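Local structure of endo-polygalacturonase (1BHE) at residues H251-G256 with D268-N273. The protein hydrolyses the alpha-1,4 links between galacturonic acid units of polygalacturonic acid, and takes part in the maceration and soft-rotting of plant tissue. Sequence-based numbering, arbitrary orientation.
Sequences HGMSIG and DDLKMN
Beside Met253, whose side chain packs on Leu270, the hydroxyl oxygen Ser254 OG is gripped by two hydrogen-bonding groups, Asp224 OD1 and Arg280 NE. This pairing illustrates how a right-handed parallel beta-helix, the fold of family 28 glycosyl hydrolases, keeps polar and apolar neighbours apart: Ser254 is tied to adjoining coils, while Met253 lies in the hydrophobic interior. There it meets the strand that follows the corner at Asp269.

The inward contact is modest, burying 103 Å² in all, and made by van der Waals contact, its side-chain-to-side-chain part apolar. One branch of Leu270 does the touching: its methyl CD2 sits 4.0 Å from Met253 CB and 4.1 Å from Met253 CG. Met253 CG lies anti to the backbone N (chi1 168°), but bends at the next two torsions carry the thioether end away from segment 268-273; the side chain also packs against Phe247, Val226 and Ile228. Leu270 also touches Phe247, so one ring contacts both residues.

Leu270 and Met272, two residues apart, point to the same face, and Leu270 CD2 lies 3.9 Å from Met272 SD. The active site is close by: His251, probably catalytic, directly precedes Gly252, and its side chain touches Asp223, the predicted proton donor. At Gly252 (phi 118°) a CB would run into the carbonyl oxygen of His251, a conformation that suits glycine. Met272 reaches this backbone through its terminal methyl: a bend at chi3 (79°) places CE 4.4 Å from Gly252 CA and 4.2 Å from Met253 N.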
loop_
_atom_site.group_PDB
_atom_site.type_symbol
_atom_site.label_atom_id
_atom_site.label_comp_id
_atom_site.label_asym_id
_atom_site.label_seq_id
_atom_site.Cartn_x
_atom_site.Cartn_y
_atom_site.Cartn_z
ATOM N N HIS A 251 -4.103 9.698 -1.413
ATOM C CA HIS A 251 -5.321 9.654 -2.214
ATOM C C HIS A 251 -6.445 8.878 -1.545
ATOM O O HIS A 251 -7.500 8.728 -2.164
ATOM C CB HIS A 251 -5.024 9.160 -3.630
ATOM C CG HIS A 251 -4.273 10.147 -4.481
ATOM N ND1 HIS A 251 -3.872 9.842 -5.764
ATOM C CD2 HIS A 251 -3.855 11.408 -4.264
ATOM C CE1 HIS A 251 -3.227 10.869 -6.291
ATOM N NE2 HIS A 251 -3.207 11.838 -5.395
ATOM N N GLY A 252 -6.269 8.431 -0.300
ATOM C CA GLY A 252 -7.347 7.787 0.407
ATOM C C GLY A 252 -7.258 6.355 0.870
ATOM O O GLY A 252 -6.319 5.602 0.633
ATOM N N MET A 253 -8.295 5.985 1.618
ATOM C CA MET A 253 -8.568 4.623 2.066
ATOM C C MET A 253 -9.425 4.040 0.942
ATOM O O MET A 253 -10.651 4.189 0.931
ATOM C CB MET A 253 -9.287 4.626 3.408
ATOM C CG MET A 253 -9.876 3.296 3.856
ATOM S SD MET A 253 -8.629 1.991 3.983
ATOM C CE MET A 253 -9.130 0.912 2.647
ATOM N N SER A 254 -8.760 3.530 -0.096
ATOM C CA SER A 254 -9.420 3.114 -1.309
ATOM C C SER A 254 -9.543 1.631 -1.617
ATOM O O SER A 254 -8.805 0.763 -1.169
ATOM C CB SER A 254 -8.684 3.760 -2.512
ATOM O OG SER A 254 -8.579 5.165 -2.350
ATOM N N ILE A 255 -10.527 1.350 -2.469
ATOM C CA ILE A 255 -10.806 0.047 -3.052
ATOM C C ILE A 255 -10.833 0.273 -4.569
ATOM O O ILE A 255 -11.573 1.159 -5.008
ATOM C CB ILE A 255 -12.114 -0.588 -2.586
ATOM C CG1 ILE A 255 -12.033 -1.028 -1.115
ATOM C CG2 ILE A 255 -12.514 -1.784 -3.443
ATOM C CD1 ILE A 255 -13.389 -1.343 -0.505
ATOM N N GLY A 256 -10.030 -0.453 -5.334
ATOM C CA GLY A 256 -10.000 -0.268 -6.787
ATOM C C GLY A 256 -8.642 0.284 -7.215
ATOM O O GLY A 256 -7.752 0.425 -6.381
ATOM N N ASP A 268 -12.655 0.615 10.732
ATOM C CA ASP A 268 -13.133 1.219 11.967
ATOM C C ASP A 268 -12.036 2.022 12.659
ATOM O O ASP A 268 -10.878 1.601 12.727
ATOM C CB ASP A 268 -13.675 0.161 12.941
ATOM C CG ASP A 268 -14.244 0.791 14.204
ATOM O OD1 ASP A 268 -15.208 1.576 14.106
ATOM O OD2 ASP A 268 -13.730 0.516 15.308
ATOM N N ASP A 269 -12.409 3.172 13.203
ATOM C CA ASP A 269 -11.505 4.048 13.923
ATOM C C ASP A 269 -10.356 4.487 13.010
ATOM O O ASP A 269 -9.233 3.989 13.093
ATOM C CB ASP A 269 -10.966 3.391 15.194
ATOM C CG ASP A 269 -10.167 4.359 16.049
ATOM O OD1 ASP A 269 -10.228 5.585 15.784
ATOM O OD2 ASP A 269 -9.475 3.914 16.986
ATOM N N LEU A 270 -10.676 5.431 12.136
ATOM C CA LEU A 270 -9.720 5.965 11.181
ATOM C C LEU A 270 -9.709 7.491 11.220
ATOM O O LEU A 270 -10.729 8.129 10.946
ATOM C CB LEU A 270 -10.038 5.493 9.759
ATOM C CG LEU A 270 -9.173 6.085 8.637
ATOM C CD1 LEU A 270 -7.700 5.785 8.852
ATOM C CD2 LEU A 270 -9.636 5.572 7.279
ATOM N N LYS A 271 -8.558 8.048 11.585
ATOM C CA LYS A 271 -8.430 9.508 11.625
ATOM C C LYS A 271 -7.701 9.966 10.368
ATOM O O LYS A 271 -6.650 9.426 10.018
ATOM C CB LYS A 271 -7.707 9.970 12.884
ATOM C CG LYS A 271 -8.626 10.229 14.069
ATOM C CD LYS A 271 -8.485 9.158 15.138
ATOM C CE LYS A 271 -8.248 9.782 16.509
ATOM N NZ LYS A 271 -7.028 9.220 17.157
ATOM N N MET A 272 -8.295 10.916 9.646
ATOM C CA MET A 272 -7.703 11.414 8.409
ATOM C C MET A 272 -7.476 12.922 8.461
ATOM O O MET A 272 -8.381 13.686 8.809
ATOM C CB MET A 272 -8.582 11.052 7.215
ATOM C CG MET A 272 -8.975 9.587 7.135
ATOM S SD MET A 272 -9.930 9.141 5.689
ATOM C CE MET A 272 -8.653 9.025 4.439
ATOM N N ASN A 273 -6.262 13.352 8.126
ATOM C CA ASN A 273 -5.948 14.775 8.118
ATOM C C ASN A 273 -5.176 15.146 6.857
ATOM O O ASN A 273 -4.033 14.724 6.685
ATOM C CB ASN A 273 -5.153 15.192 9.356
ATOM C CG ASN A 273 -5.021 16.698 9.486
ATOM O OD1 ASN A 273 -5.017 17.435 8.500
ATOM N ND2 ASN A 273 -4.913 17.182 10.724
#